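Local coordinates for protein ribulose bisphosphate carboxylase (Pyrococcus horikoshii, PDB 2CWX) that probably adds carbon dioxide and water to ribulose 1,5-bisphosphate, giving two molecules of 3-phosphoglycerate in an archaeal AMP degradation pathway, with magnesium as cofactor, at residues V307-T312 with P342-A347; L121-P126 with A299-M304; E33-S38 with A114-R119. All blocks are in the same frame, centred on the assembly; numbering follows the deposited sequence.

Interaction 1. Residues V307-T312 with P342-A347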
loop_
_atom_site.group_PDB
_atom_site.type_symbol
_atom_site.label_atom_id
_atom_site.label_comp_id
_atom_site.label_asym_id
_atom_site.label_seq_id
_atom_site.Cartn_x
_atom_site.Cartn_y
_atom_site.Cartn_z
ATOM N N VAL A 307 -21.971 20.928 9.430
ATOM C CA VAL A 307 -23.135 20.501 8.627
ATOM C C VAL A 307 -23.600 21.676 7.738
ATOM O O VAL A 307 -23.442 22.796 8.094
ATOM C CB VAL A 307 -24.277 19.962 9.482
ATOM C CG1 VAL A 307 -23.757 18.841 10.440
ATOM C CG2 VAL A 307 -24.925 21.032 10.287
ATOM N N ASP A 308 -24.129 21.375 6.566
ATOM C CA ASP A 308 -24.546 22.369 5.590
ATOM C C ASP A 308 -26.025 22.710 5.680
ATOM O O ASP A 308 -26.408 23.814 5.307
ATOM C CB ASP A 308 -24.186 21.917 4.179
ATOM C CG ASP A 308 -22.711 21.711 4.008
ATOM O OD1 ASP A 308 -22.002 22.722 3.750
ATOM O OD2 ASP A 308 -22.149 20.583 4.095
ATOM N N GLN A 309 -26.845 21.771 6.150
ATOM C CA GLN A 309 -28.277 21.985 6.381
ATOM C C GLN A 309 -28.606 21.202 7.638
ATOM O O GLN A 309 -28.027 20.137 7.859
ATOM C CB GLN A 309 -29.176 21.437 5.244
ATOM C CG GLN A 309 -28.522 21.317 3.981
ATOM C CD GLN A 309 -29.373 20.923 2.813
ATOM O OE1 GLN A 309 -30.146 19.944 2.859
ATOM N NE2 GLN A 309 -29.121 21.571 1.701
ATOM N N ILE A 310 -29.523 21.687 8.435
ATOM C CA ILE A 310 -29.986 20.967 9.602
ATOM C C ILE A 310 -31.466 21.210 9.860
ATOM O O ILE A 310 -31.932 22.320 9.683
ATOM C CB ILE A 310 -29.146 21.348 10.852
ATOM C CG1 ILE A 310 -29.447 20.418 12.013
ATOM C CG2 ILE A 310 -29.368 22.777 11.271
ATOM C CD1 ILE A 310 -28.410 20.535 13.165
ATOM N N HIS A 311 -32.176 20.178 10.318
ATOM C CA HIS A 311 -33.585 20.314 10.743
ATOM C C HIS A 311 -33.710 21.223 11.988
ATOM O O HIS A 311 -32.974 21.034 12.956
ATOM C CB HIS A 311 -34.205 18.950 11.117
ATOM C CG HIS A 311 -34.233 17.931 10.022
ATOM N ND1 HIS A 311 -34.473 16.589 10.272
ATOM C CD2 HIS A 311 -34.069 18.035 8.678
ATOM C CE1 HIS A 311 -34.429 15.921 9.124
ATOM N NE2 HIS A 311 -34.200 16.772 8.145
ATOM N N THR A 312 -34.596 22.224 11.944
ATOM C CA THR A 312 -34.907 23.052 13.114
ATOM C C THR A 312 -36.391 23.081 13.544
ATOM O O THR A 312 -36.683 23.387 14.697
ATOM C CB THR A 312 -34.470 24.527 12.905
ATOM O OG1 THR A 312 -35.233 25.126 11.855
ATOM C CG2 THR A 312 -33.024 24.635 12.433
ATOM N N PRO A 342 -22.739 30.103 6.841
ATOM C CA PRO A 342 -24.131 29.890 7.258
ATOM C C PRO A 342 -24.681 28.535 6.798
ATOM O O PRO A 342 -24.211 27.981 5.825
ATOM C CB PRO A 342 -24.880 31.035 6.590
ATOM C CG PRO A 342 -24.083 31.446 5.497
ATOM C CD PRO A 342 -22.619 31.195 5.864
ATOM N N VAL A 343 -25.627 28.016 7.553
ATOM C CA VAL A 343 -26.239 26.699 7.383
ATOM C C VAL A 343 -27.700 26.935 6.972
ATOM O O VAL A 343 -28.380 27.823 7.531
ATOM C CB VAL A 343 -26.219 25.943 8.738
ATOM C CG1 VAL A 343 -26.956 24.604 8.681
ATOM C CG2 VAL A 343 -24.758 25.725 9.222
ATOM N N PHE A 344 -28.193 26.150 6.016
ATOM C CA PHE A 344 -29.634 26.174 5.724
ATOM C C PHE A 344 -30.425 25.527 6.841
ATOM O O PHE A 344 -30.217 24.343 7.110
ATOM C CB PHE A 344 -29.962 25.328 4.515
ATOM C CG PHE A 344 -30.011 26.060 3.200
ATOM C CD1 PHE A 344 -29.116 25.747 2.210
ATOM C CD2 PHE A 344 -30.996 26.970 2.930
ATOM C CE1 PHE A 344 -29.166 26.358 0.962
ATOM C CE2 PHE A 344 -31.051 27.614 1.689
ATOM C CZ PHE A 344 -30.139 27.318 0.709
ATOM N N PRO A 345 -31.377 26.224 7.438
ATOM C CA PRO A 345 -32.402 25.553 8.219
ATOM C C PRO A 345 -33.269 24.685 7.327
ATOM O O PRO A 345 -33.526 25.061 6.208
ATOM C CB PRO A 345 -33.260 26.712 8.777
ATOM C CG PRO A 345 -32.464 27.933 8.558
ATOM C CD PRO A 345 -31.562 27.674 7.420
ATOM N N VAL A 346 -33.725 23.550 7.835
ATOM C CA VAL A 346 -34.623 22.685 7.085
ATOM C C VAL A 346 -35.923 22.760 7.862
ATOM O O VAL A 346 -35.965 22.438 9.059
ATOM C CB VAL A 346 -34.129 21.214 7.051
ATOM C CG1 VAL A 346 -35.082 20.311 6.274
ATOM C CG2 VAL A 346 -32.737 21.157 6.453
ATOM N N ALA A 347 -36.981 23.191 7.190
ATOM C CA ALA A 347 -38.295 23.243 7.818
ATOM C C ALA A 347 -39.098 22.016 7.398
ATOM O O ALA A 347 -39.082 21.628 6.220
ATOM C CB ALA A 347 -38.989 24.544 7.418
#
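Four backbone hydrogen bonds tie D308, I310 and T312 to F344 and V346, pairing strand 309-311 in parallel with strand 344-347. F344 N donates to D308 O and I310 N to F344 O, each at 3.0 Å. V346 N then reaches I310 O over 2.9 Å, and T312 N closes the series on V346 O. Between these bonds Q309 CA approaches F344 O to 3.1 Å in a CA-H...O contact. With helix 323-334 as the crossover, the two strands form one beta-alpha-beta unit of the TIM barrel.

Apolar contacts flank the backbone. On the face of H311 and Q309, V346 is the shared neighbour: its CG1, anti to the backbone N (chi1 179°), meets H311 CD2 obliquely at 3.5 Å, while its other methyl, CG2, lies 3.8 Å from Q309 CB. On the side of I310 and P345, I310 CG2 rests 4.0 Å from V343 CG1.

The polar side chains look beyond the pair. D308 OD2 accepts from the backbone N of I275, and Q309 OE1 bonds to H276. T312 OG1 bonds to N330 of the crossover helix and lies 4.0 Å from P345 CB, the two side chains being alongside each other.

H311 is a predicted substrate-binding residue, and its ring meets that of H278, a predicted proton acceptor, edge to face. The side chain of V346 can give the imidazole only van der Waals contact, so the polar partners of the ring, probably including substrate, must come from beyond this valine.

Interaction 2. Residues L121-P126 with A299-M304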
loop_
_atom_site.group_PDB
_atom_site.type_symbol
_atom_site.label_atom_id
_atom_site.label_comp_id
_atom_site.label_asym_id
_atom_site.label_seq_id
_atom_site.Cartn_x
_atom_site.Cartn_y
_atom_site.Cartn_z
ATOM N N LEU A 121 -27.538 26.056 27.908
ATOM C CA LEU A 121 -28.352 26.946 27.102
ATOM C C LEU A 121 -27.639 27.400 25.841
ATOM O O LEU A 121 -28.227 27.541 24.809
ATOM C CB LEU A 121 -28.721 28.173 27.934
ATOM C CG LEU A 121 -30.039 28.252 28.701
ATOM C CD1 LEU A 121 -30.758 26.916 28.955
ATOM C CD2 LEU A 121 -29.854 29.047 30.009
ATOM N N ASP A 122 -26.353 27.659 25.948
ATOM C CA ASP A 122 -25.598 28.235 24.843
ATOM C C ASP A 122 -24.133 28.250 25.227
ATOM O O ASP A 122 -23.797 28.140 26.421
ATOM C CB ASP A 122 -26.072 29.680 24.580
ATOM C CG ASP A 122 -25.675 30.208 23.197
ATOM O OD1 ASP A 122 -25.074 29.470 22.347
ATOM O OD2 ASP A 122 -25.947 31.386 22.890
ATOM N N PHE A 123 -23.261 28.372 24.236
ATOM C CA PHE A 123 -21.831 28.541 24.517
ATOM C C PHE A 123 -21.257 29.464 23.454
ATOM O O PHE A 123 -21.817 29.609 22.348
ATOM C CB PHE A 123 -21.079 27.189 24.620
ATOM C CG PHE A 123 -20.963 26.447 23.310
ATOM C CD1 PHE A 123 -19.814 26.522 22.557
ATOM C CD2 PHE A 123 -22.023 25.698 22.823
ATOM C CE1 PHE A 123 -19.717 25.864 21.343
ATOM C CE2 PHE A 123 -21.954 25.068 21.618
ATOM C CZ PHE A 123 -20.808 25.134 20.871
ATOM N N HIS A 124 -20.147 30.088 23.807
ATOM C CA HIS A 124 -19.503 31.094 22.989
ATOM C C HIS A 124 -18.022 30.773 22.955
ATOM O O HIS A 124 -17.299 31.078 23.900
ATOM C CB HIS A 124 -19.740 32.474 23.618
ATOM C CG HIS A 124 -21.188 32.796 23.751
ATOM N ND1 HIS A 124 -21.874 32.671 24.943
ATOM C CD2 HIS A 124 -22.110 33.140 22.819
ATOM C CE1 HIS A 124 -23.148 32.954 24.743
ATOM N NE2 HIS A 124 -23.317 33.251 23.468
ATOM N N PRO A 125 -17.564 30.143 21.885
ATOM C CA PRO A 125 -16.133 29.857 21.727
ATOM C C PRO A 125 -15.385 31.130 21.316
ATOM O O PRO A 125 -15.895 31.851 20.474
ATOM C CB PRO A 125 -16.091 28.804 20.597
ATOM C CG PRO A 125 -17.371 28.934 19.894
ATOM C CD PRO A 125 -18.366 29.655 20.759
ATOM N N PRO A 126 -14.215 31.420 21.887
ATOM C CA PRO A 126 -13.443 32.563 21.409
ATOM C C PRO A 126 -12.828 32.244 20.034
ATOM O O PRO A 126 -12.827 31.073 19.615
ATOM C CB PRO A 126 -12.351 32.720 22.479
ATOM C CG PRO A 126 -12.192 31.360 23.023
ATOM C CD PRO A 126 -13.546 30.725 22.986
ATOM N N ALA A 299 -27.147 22.980 17.560
ATOM C CA ALA A 299 -26.999 23.549 16.231
ATOM C C ALA A 299 -25.671 24.309 16.106
ATOM O O ALA A 299 -25.042 24.301 15.041
ATOM C CB ALA A 299 -28.155 24.483 15.938
ATOM N N LYS A 300 -25.245 24.942 17.194
ATOM C CA LYS A 300 -23.977 25.637 17.198
ATOM C C LYS A 300 -22.819 24.682 17.040
ATOM O O LYS A 300 -21.955 24.908 16.238
ATOM C CB LYS A 300 -23.803 26.451 18.454
ATOM C CG LYS A 300 -22.563 27.352 18.455
ATOM C CD LYS A 300 -22.680 28.398 19.580
ATOM C CE LYS A 300 -23.519 29.582 19.200
ATOM N NZ LYS A 300 -23.611 30.608 20.306
ATOM N N ALA A 301 -22.809 23.609 17.806
ATOM C CA ALA A 301 -21.776 22.612 17.655
ATOM C C ALA A 301 -21.773 22.001 16.252
ATOM O O ALA A 301 -20.716 21.775 15.647
ATOM C CB ALA A 301 -21.954 21.543 18.731
ATOM N N ALA A 302 -22.956 21.720 15.719
ATOM C CA ALA A 302 -23.067 21.121 14.365
ATOM C C ALA A 302 -22.632 22.075 13.278
ATOM O O ALA A 302 -22.030 21.658 12.299
ATOM C CB ALA A 302 -24.474 20.673 14.113
ATOM N N ARG A 303 -22.913 23.368 13.456
ATOM C CA ARG A 303 -22.494 24.367 12.504
ATOM C C ARG A 303 -20.933 24.546 12.571
ATOM O O ARG A 303 -20.274 24.625 11.568
ATOM C CB ARG A 303 -23.229 25.700 12.712
ATOM C CG ARG A 303 -22.658 26.857 11.876
ATOM C CD ARG A 303 -23.577 28.038 11.754
ATOM N NE ARG A 303 -23.015 29.044 10.860
ATOM C CZ ARG A 303 -23.149 30.361 10.953
ATOM N NH1 ARG A 303 -23.876 30.923 11.910
ATOM N NH2 ARG A 303 -22.530 31.124 10.056
ATOM N N MET A 304 -20.364 24.530 13.761
ATOM C CA MET A 304 -18.895 24.658 13.902
ATOM C C MET A 304 -18.159 23.567 13.215
ATOM O O MET A 304 -17.182 23.806 12.511
ATOM C CB MET A 304 -18.516 24.579 15.361
ATOM C CG MET A 304 -18.900 25.736 16.083
ATOM S SD MET A 304 -18.420 25.634 17.843
ATOM C CE MET A 304 -16.828 25.424 17.740
HETATM O O HOH W 1 -25.762 32.573 20.189
#
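Strand 121-124 and helix 299-304 run at 35° to each other, their axes no closer than 9.6 Å, and side chains from both fill the space between them. K300 crosses it with its ammonium group. K300 NZ makes a salt bridge of 2.8 Å to D122 OD1, on the syn side of the carboxylate and 19° out of its plane, and donates a second bond of 2.9 Å to F123 O, nearly in line with the C=O bond. A water accepts from K300 NZ and donates to D122 OD2, so the lysine holds one carboxylate oxygen directly and the other through solvent. D122 OD1 also takes a weak bond from F123 N.

The strand belongs to the N-terminal domain and the helix to the barrel domain, so this bridge joins the two domains of one RuBisCO chain. A classic beta bulge, L121 and D122 both facing E29 of the neighbouring strand 25-34, lies at this point of the strand.

The methylene chain of K300 and the F123 side chain run antiparallel to each other. K300 CD stands over one face of the F123 ring, 4.0 Å from its centroid, in a CH-pi contact. With CG set between the backbone N and the carbonyl carbon (chi1 69°), the F123 ring reaches toward the helix, where F123 CZ comes 4.3 Å from A301 CB. M304 approaches the same ring at its edge, M304 SD lying 3.7 Å from F123 CE1 in a Met-aromatic contact. The sulfur also touches P125, with 4.0 Å between M304 SD and P125 CG, while W337 packs against both K300 and M304.

Interaction 3. Residues E33-S38 with A114-R119; sequences EPNGVS and ALKNLR
K116 N donates a 2.8 Å hydrogen bond to E33 O, and L115 CA approaches the same E33 O to 3.4 Å in a CA-H...O contact. E33 OE1 accepts a hydrogen bond of 2.9 Å from N117 ND2, nearly straight at 168°. The two side chains lie next to each other and point the same way, but their flat ends are turned 89° apart: E33 OE1 sits almost in the amide plane of N117, whereas the amide nitrogen comes to it from above the carboxylate. The other oxygen of the glutamate, OE2, bonds to the hydroxyl of Y31 and has a long, weak ion pair with R290. With CG anti to the carbonyl carbon (chi1 -69°), the extended E33 chain sets its carboxylate beside the amide. An alanine at this position takes away the carboxylate, so N117 ND2 would probably lose its acceptor and the amide be freer to turn.

The backbones pair as antiparallel strands here, E33 and N117 forming a hydrogen-bonded pair in which E33 N donates to N117 O at 3.1 Å. The register then slips by one residue between E33 and P34, a beta bulge where strand 25-34 ends and strand 115-124 begins in the N-terminal domain sheet; the second strand turns a corner at K116.

Past the bulge N35 N reaches A114 O over 2.9 Å. V37 CG2 packs 3.6 Å from A114 O and 4.1 Å from A114 CB. K116 NZ swings back to P34 O in a weak bond of 3.3 Å, and R287 of the second subunit bonds weakly to L115 O.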
loop_
_atom_site.group_PDB
_atom_site.type_symbol
_atom_site.label_atom_id
_atom_site.label_comp_id
_atom_site.label_asym_id
_atom_site.label_seq_id
_atom_site.Cartn_x
_atom_site.Cartn_y
_atom_site.Cartn_z
ATOM N N GLU A 33 -31.427 24.536 38.813
ATOM C CA GLU A 33 -32.168 24.640 40.065
ATOM C C GLU A 33 -31.356 23.906 41.117
ATOM O O GLU A 33 -31.070 22.705 40.953
ATOM C CB GLU A 33 -33.531 23.983 39.906
ATOM C CG GLU A 33 -34.456 24.748 38.975
ATOM C CD GLU A 33 -35.578 23.892 38.434
ATOM O OE1 GLU A 33 -35.817 22.811 39.006
ATOM O OE2 GLU A 33 -36.209 24.282 37.426
ATOM N N PRO A 34 -30.949 24.598 42.173
ATOM C CA PRO A 34 -30.223 23.940 43.255
ATOM C C PRO A 34 -31.093 22.935 44.007
ATOM O O PRO A 34 -32.323 23.073 44.035
ATOM C CB PRO A 34 -29.804 25.099 44.168
ATOM C CG PRO A 34 -30.725 26.194 43.855
ATOM C CD PRO A 34 -31.131 26.036 42.424
ATOM N N ASN A 35 -30.427 21.930 44.579
ATOM C CA ASN A 35 -31.027 20.862 45.385
ATOM C C ASN A 35 -30.294 20.776 46.726
ATOM O O ASN A 35 -29.304 20.046 46.861
ATOM C CB ASN A 35 -30.931 19.512 44.662
ATOM C CG ASN A 35 -31.464 18.356 45.501
ATOM O OD1 ASN A 35 -30.925 17.242 45.484
ATOM N ND2 ASN A 35 -32.524 18.611 46.224
ATOM N N GLY A 36 -30.751 21.561 47.690
ATOM C CA GLY A 36 -30.241 21.479 49.042
ATOM C C GLY A 36 -29.005 22.313 49.336
ATOM O O GLY A 36 -28.494 22.259 50.460
ATOM N N VAL A 37 -28.526 23.064 48.343
ATOM C CA VAL A 37 -27.417 24.003 48.509
ATOM C C VAL A 37 -27.858 25.380 48.035
ATOM O O VAL A 37 -28.893 25.505 47.400
ATOM C CB VAL A 37 -26.160 23.565 47.712
ATOM C CG1 VAL A 37 -25.624 22.243 48.244
ATOM C CG2 VAL A 37 -26.449 23.462 46.189
ATOM N N SER A 38 -27.081 26.404 48.355
ATOM C CA SER A 38 -27.336 27.759 47.866
ATOM C C SER A 38 -27.124 27.842 46.356
ATOM O O SER A 38 -26.437 27.005 45.790
ATOM C CB SER A 38 -26.367 28.737 48.507
ATOM O OG SER A 38 -25.046 28.220 48.475
ATOM N N ALA A 114 -26.318 17.829 43.704
ATOM C CA ALA A 114 -26.584 19.139 44.283
ATOM C C ALA A 114 -27.478 20.003 43.397
ATOM O O ALA A 114 -27.805 21.128 43.778
ATOM C CB ALA A 114 -25.274 19.861 44.577
ATOM N N LEU A 115 -27.844 19.494 42.215
ATOM C CA LEU A 115 -28.792 20.164 41.323
ATOM C C LEU A 115 -30.021 19.298 41.122
ATOM O O LEU A 115 -29.928 18.083 41.088
ATOM C CB LEU A 115 -28.167 20.458 39.955
ATOM C CG LEU A 115 -26.732 20.996 39.912
ATOM C CD1 LEU A 115 -26.212 21.015 38.459
ATOM C CD2 LEU A 115 -26.684 22.365 40.505
ATOM N N LYS A 116 -31.174 19.935 41.015
ATOM C CA LYS A 116 -32.403 19.254 40.616
ATOM C C LYS A 116 -32.465 19.145 39.084
ATOM O O LYS A 116 -33.052 18.193 38.529
ATOM C CB LYS A 116 -33.637 20.027 41.094
ATOM C CG LYS A 116 -34.304 19.475 42.356
ATOM C CD LYS A 116 -35.396 20.424 42.868
ATOM C CE LYS A 116 -35.632 20.286 44.389
ATOM N NZ LYS A 116 -34.511 20.845 45.179
ATOM N N ASN A 117 -31.913 20.160 38.421
ATOM C CA ASN A 117 -32.035 20.317 36.977
ATOM C C ASN A 117 -30.888 21.200 36.492
ATOM O O ASN A 117 -30.432 22.124 37.187
ATOM C CB ASN A 117 -33.365 20.996 36.603
ATOM C CG ASN A 117 -34.555 20.045 36.616
ATOM O OD1 ASN A 117 -34.534 18.986 35.988
ATOM N ND2 ASN A 117 -35.617 20.437 37.326
ATOM N N LEU A 118 -30.453 20.927 35.286
ATOM C CA LEU A 118 -29.339 21.640 34.669
ATOM C C LEU A 118 -29.565 21.580 33.180
ATOM O O LEU A 118 -29.794 20.500 32.641
ATOM C CB LEU A 118 -27.998 21.003 35.015
ATOM C CG LEU A 118 -26.823 21.677 34.299
ATOM C CD1 LEU A 118 -26.607 23.076 34.860
ATOM C CD2 LEU A 118 -25.557 20.839 34.376
ATOM N N ARG A 119 -29.524 22.743 32.537
ATOM C CA ARG A 119 -29.653 22.861 31.099
ATOM C C ARG A 119 -28.532 23.728 30.521
ATOM O O ARG A 119 -28.343 24.869 30.935
ATOM C CB ARG A 119 -30.996 23.487 30.777
ATOM C CG ARG A 119 -31.541 23.104 29.405
ATOM C CD ARG A 119 -32.828 23.858 29.019
ATOM N NE ARG A 119 -33.297 23.372 27.741
ATOM C CZ ARG A 119 -34.137 23.991 26.956
ATOM N NH1 ARG A 119 -34.630 25.192 27.249
ATOM N NH2 ARG A 119 -34.478 23.393 25.835
#

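How the interactions relate
The three contacts follow the chain from the N-terminal domain into the barrel. Interactions 3 and 2 use successive parts of strand 115-124, with centres about 24 Å apart and no touch beyond their adjoining sequence. Interaction 2 hands over to interaction 1 directly: their centres are about 14 Å apart, helix 295-305 precedes strand 309-311, and V307 N probably bonds to A302 O at 3.0 Å, while R303 CG packs 3.6 Å from V343 CG2. Interaction 1 carries H311 into the predicted active site, near H278 and K186. A301 in interaction 2 lies about 12 Å, side chain to side chain, from the predicted substrate-binding R279, and interaction 3 is remote from these sites.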